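Sel1 repeat family protein (Pseudomonas aeruginosa, PDB 6LCH) probably serves as an immunity protein of the type VI secretion system, protecting the cell against the effector PldB. Local coordinates at residues L87-K90 with M91-D95; V96-G99 with F100-G104. All coordinates share one frame; numbering follows the deposited sequence.

Overall arrangement
Contact 1 (87-95) is the C-terminal end of helix 81-93, and contact 2 (96-104) follows at once as the first turns of helix 97-107. Together they span the tight turn, residues 94-96, between two consecutive helices of a Sel1-repeat protein. The two centres lie about 8 Å apart. M91 O of contact 1 probably accepts a hydrogen bond from V96 N of contact 2, at 2.9 Å. The helices also meet through side chains. Y88 CE1 packs on D102 CB at 3.3 Å, and D95 OD2 lies 3.4 Å from F100 CZ. Contact 1 is partly buried, whereas contact 2 is buried.

Contact 1: residues L87-K90 with M91-D95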
loop_
_atom_site.group_PDB
_atom_site.type_symbol
_atom_site.label_atom_id
_atom_site.label_comp_id
_atom_site.label_asym_id
_atom_site.label_seq_id
_atom_site.Cartn_x
_atom_site.Cartn_y
_atom_site.Cartn_z
ATOM N N LEU A 87 11.371 -7.570 15.973
ATOM C CA LEU A 87 11.176 -8.017 14.599
ATOM C C LEU A 87 11.542 -6.922 13.607
ATOM O O LEU A 87 12.123 -7.203 12.553
ATOM C CB LEU A 87 9.731 -8.464 14.392
ATOM C CG LEU A 87 9.390 -9.868 14.895
ATOM C CD1 LEU A 87 7.889 -10.005 15.120
ATOM C CD2 LEU A 87 9.886 -10.935 13.927
ATOM N N TYR A 88 11.205 -5.666 13.925
ATOM C CA TYR A 88 11.576 -4.553 13.058
ATOM C C TYR A 88 13.092 -4.374 12.990
ATOM O O TYR A 88 13.627 -4.028 11.931
ATOM C CB TYR A 88 10.884 -3.269 13.533
ATOM C CG TYR A 88 9.367 -3.294 13.382
ATOM C CD1 TYR A 88 8.771 -4.085 12.431
ATOM C CD2 TYR A 88 8.540 -2.536 14.190
ATOM C CE1 TYR A 88 7.397 -4.126 12.260
ATOM C CE2 TYR A 88 7.157 -2.581 14.032
ATOM C CZ TYR A 88 6.596 -3.374 13.066
ATOM O OH TYR A 88 5.231 -3.415 12.908
ATOM N N GLN A 89 13.804 -4.620 14.094
ATOM C CA GLN A 89 15.258 -4.497 14.075
ATOM C C GLN A 89 15.914 -5.634 13.298
ATOM O O GLN A 89 16.958 -5.432 12.665
ATOM C CB GLN A 89 15.806 -4.451 15.502
ATOM C CG GLN A 89 17.305 -4.168 15.581
ATOM C CD GLN A 89 17.697 -2.876 14.890
ATOM O OE1 GLN A 89 17.080 -1.833 15.103
ATOM N NE2 GLN A 89 18.734 -2.938 14.059
ATOM N N LYS A 90 15.328 -6.832 13.334
ATOM C CA LYS A 90 15.842 -7.916 12.506
ATOM C C LYS A 90 15.670 -7.601 11.026
ATOM O O LYS A 90 16.527 -7.952 10.208
ATOM C CB LYS A 90 15.152 -9.231 12.871
ATOM C CG LYS A 90 15.469 -9.719 14.280
ATOM C CD LYS A 90 14.410 -10.692 14.786
ATOM C CE LYS A 90 14.308 -10.655 16.306
ATOM N NZ LYS A 90 15.592 -10.990 16.980
ATOM N N MET A 91 14.568 -6.937 10.663
ATOM C CA MET A 91 14.380 -6.493 9.285
ATOM C C MET A 91 15.456 -5.496 8.889
ATOM O O MET A 91 16.019 -5.567 7.790
ATOM C CB MET A 91 13.000 -5.856 9.120
ATOM C CG MET A 91 11.852 -6.801 9.335
ATOM S SD MET A 91 10.335 -6.205 8.597
ATOM C CE MET A 91 9.423 -5.819 10.014
ATOM N N ILE A 92 15.732 -4.539 9.772
ATOM C CA ILE A 92 16.762 -3.541 9.509
ATOM C C ILE A 92 18.136 -4.202 9.427
ATOM O O ILE A 92 18.971 -3.833 8.591
ATOM C CB ILE A 92 16.704 -2.447 10.592
ATOM C CG1 ILE A 92 15.483 -1.552 10.373
ATOM C CG2 ILE A 92 17.981 -1.639 10.613
ATOM C CD1 ILE A 92 15.328 -0.454 11.412
ATOM N N ASP A 93 18.382 -5.207 10.278
ATOM C CA ASP A 93 19.656 -5.924 10.241
ATOM C C ASP A 93 19.931 -6.508 8.864
ATOM O O ASP A 93 21.090 -6.578 8.438
ATOM C CB ASP A 93 19.666 -7.039 11.284
ATOM C CG ASP A 93 19.863 -6.521 12.686
ATOM O OD1 ASP A 93 20.150 -5.317 12.845
ATOM O OD2 ASP A 93 19.731 -7.323 13.634
ATOM N N LEU A 94 18.886 -6.939 8.162
ATOM C CA LEU A 94 18.996 -7.424 6.797
ATOM C C LEU A 94 18.883 -6.307 5.768
ATOM O O LEU A 94 18.840 -6.593 4.567
ATOM C CB LEU A 94 17.923 -8.481 6.527
ATOM C CG LEU A 94 17.971 -9.761 7.364
ATOM C CD1 LEU A 94 16.697 -10.564 7.170
ATOM C CD2 LEU A 94 19.202 -10.595 7.008
ATOM N N ASP A 95 18.822 -5.051 6.214
ATOM C CA ASP A 95 18.674 -3.895 5.328
ATOM C C ASP A 95 17.403 -3.980 4.483
ATOM O O ASP A 95 17.374 -3.547 3.328
ATOM C CB ASP A 95 19.906 -3.715 4.437
ATOM C CG ASP A 95 20.203 -2.255 4.154
ATOM O OD1 ASP A 95 20.637 -1.935 3.029
ATOM O OD2 ASP A 95 19.981 -1.427 5.060
#
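The last turns of helix 81-93 lead into its C-terminal cap. In these turns bonds join residues four apart, among them a side-chain bridge from Q89 to D93. Q89 NE2 donates to D93 OD1 at 3.0 Å, and the N-H points at the oxygen at 157°. The acceptor lies close to the amide plane of Q89. Seen from D93, the amide nitrogen comes from above the carboxylate plane. The two flat groups are turned well away from parallel, and the side chains cross at about a right angle. Q89 reaches this place because CG is anti to the backbone N and the chain bends at chi2 (57°), which turns the amide toward D93. The same amide nitrogen passes I92 CG2 at 3.8 Å.

The backbone of this pair is bonded too. D93 N donates to Q89 O at 2.8 Å, so two bonds join the same two residues. M91 N to L87 O and I92 N to Y88 O continue the pattern upstream, while L94 N to K90 O is longer at 3.3 Å.

The helix then ends in a Schellman motif, within the Sel1 repeat range 59-96. D95, with positive phi (59°), is the C-prime residue, and its N donates to I92 O at 2.7 Å, a span of three residues. The motif's other pair, five residues apart, is V96 N with M91 O.

On the buried face, Y88 and M91 lie side by side and point the same way. Both residues also touch helices 59-70 and 97-107, so this face packs against those two helices. I92 touches A117 in a loop.

Contact 2: residues V96-G99 with F100-G104; sequences VPQG and FYDMG
Q98 carries CG anti to its own N (chi1 -171°) and bends at chi2 (69°), while D102 has CG anti to its carbonyl carbon (chi1 -64°), which turns the carboxylate back toward Q98. These torsions bring the amide of Q98 to the carboxylate of D102, one helical turn on. Q98 NE2 donates to D102 OD2 at 3.1 Å in a nearly straight bond. The oxygen lies near the amide plane, but the nitrogen stands above the carboxylate plane. The two planes are well away from parallel.

Each polar end has a second partner. Q98 OE1 is hydrogen-bonded to N132, and D102 OD1 to H63 on helix 59-70. The buried carboxylate is thus gripped at both oxygens.

The pair belongs to the first turns of helix 97-107, the helix that follows the turn after 81-93. D102 N donates to Q98 O at 2.9 Å, and M103 N to G99 O at 3.1 Å. At the very start the bonding is looser: P97 O takes weak bonds from F100 N and Y101 N. V96 O accepts G99 N.

Y101 runs alongside Q98 and points the same way. Its CD1 is 3.2 Å from Q98 NE2, and the ring is steeply tilted from the amide. Beyond the segment Y101 meets P134 and A135 of helix 133-146. The F100 ring lies back beside the start of the helix, with CD2 3.4 Å from V96 O. It also packs on K126 and A127 of helix 123-129. The end of M103 leads away from 96-99 and touches Y88 and Q89 of helix 81-93 and F123 of helix 123-129.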
loop_
_atom_site.group_PDB
_atom_site.type_symbol
_atom_site.label_atom_id
_atom_site.label_comp_id
_atom_site.label_asym_id
_atom_site.label_seq_id
_atom_site.Cartn_x
_atom_site.Cartn_y
_atom_site.Cartn_z
ATOM N N VAL A 96 16.340 -4.528 5.064
ATOM C CA VAL A 96 15.059 -4.636 4.371
ATOM C C VAL A 96 14.393 -3.263 4.382
ATOM O O VAL A 96 14.188 -2.687 5.459
ATOM C CB VAL A 96 14.157 -5.703 5.013
ATOM C CG1 VAL A 96 12.794 -5.694 4.351
ATOM C CG2 VAL A 96 14.792 -7.079 4.887
ATOM N N PRO A 97 14.060 -2.695 3.220
ATOM C CA PRO A 97 13.517 -1.324 3.207
ATOM C C PRO A 97 12.234 -1.173 4.007
ATOM O O PRO A 97 12.043 -0.144 4.665
ATOM C CB PRO A 97 13.299 -1.050 1.713
ATOM C CG PRO A 97 14.217 -2.004 1.007
ATOM C CD PRO A 97 14.268 -3.229 1.864
ATOM N N GLN A 98 11.353 -2.177 3.980
ATOM C CA GLN A 98 10.140 -2.112 4.791
ATOM C C GLN A 98 10.462 -2.071 6.282
ATOM O O GLN A 98 9.683 -1.522 7.069
ATOM C CB GLN A 98 9.229 -3.303 4.470
ATOM C CG GLN A 98 7.835 -3.224 5.101
ATOM C CD GLN A 98 6.970 -2.137 4.489
ATOM O OE1 GLN A 98 7.026 -1.881 3.282
ATOM N NE2 GLN A 98 6.159 -1.490 5.321
ATOM N N GLY A 99 11.606 -2.629 6.687
ATOM C CA GLY A 99 11.972 -2.604 8.096
ATOM C C GLY A 99 12.174 -1.199 8.633
ATOM O O GLY A 99 11.836 -0.910 9.783
ATOM N N PHE A 100 12.717 -0.304 7.804
ATOM C CA PHE A 100 12.891 1.085 8.223
ATOM C C PHE A 100 11.550 1.798 8.344
ATOM O O PHE A 100 11.309 2.533 9.311
ATOM C CB PHE A 100 13.798 1.815 7.233
ATOM C CG PHE A 100 15.195 1.264 7.172
ATOM C CD1 PHE A 100 16.135 1.622 8.121
ATOM C CD2 PHE A 100 15.563 0.382 6.168
ATOM C CE1 PHE A 100 17.428 1.115 8.069
ATOM C CE2 PHE A 100 16.856 -0.125 6.110
ATOM C CZ PHE A 100 17.785 0.245 7.062
ATOM N N TYR A 101 10.674 1.617 7.352
ATOM C CA TYR A 101 9.336 2.196 7.419
ATOM C C TYR A 101 8.594 1.734 8.667
ATOM O O TYR A 101 7.917 2.530 9.327
ATOM C CB TYR A 101 8.543 1.821 6.164
ATOM C CG TYR A 101 7.102 2.293 6.157
ATOM C CD1 TYR A 101 6.070 1.464 6.591
ATOM C CD2 TYR A 101 6.772 3.560 5.698
ATOM C CE1 TYR A 101 4.757 1.891 6.577
ATOM C CE2 TYR A 101 5.459 3.996 5.680
ATOM C CZ TYR A 101 4.457 3.162 6.121
ATOM O OH TYR A 101 3.153 3.599 6.097
ATOM N N ASP A 102 8.705 0.449 9.001
ATOM C CA ASP A 102 7.955 -0.076 10.137
ATOM C C ASP A 102 8.497 0.462 11.454
ATOM O O ASP A 102 7.729 0.723 12.386
ATOM C CB ASP A 102 7.988 -1.605 10.139
ATOM C CG ASP A 102 7.303 -2.217 8.930
ATOM O OD1 ASP A 102 7.753 -3.295 8.486
ATOM O OD2 ASP A 102 6.319 -1.637 8.422
ATOM N N MET A 103 9.819 0.624 11.558
ATOM C CA MET A 103 10.403 1.088 12.812
ATOM C C MET A 103 10.056 2.546 13.081
ATOM O O MET A 103 9.805 2.927 14.231
ATOM C CB MET A 103 11.917 0.897 12.792
ATOM C CG MET A 103 12.577 1.218 14.113
ATOM S SD MET A 103 12.284 -0.045 15.354
ATOM C CE MET A 103 13.554 -1.230 14.909
ATOM N N GLY A 104 10.046 3.378 12.039
ATOM C CA GLY A 104 9.701 4.780 12.224
ATOM C C GLY A 104 8.286 4.980 12.728
ATOM O O GLY A 104 8.013 5.936 13.456
#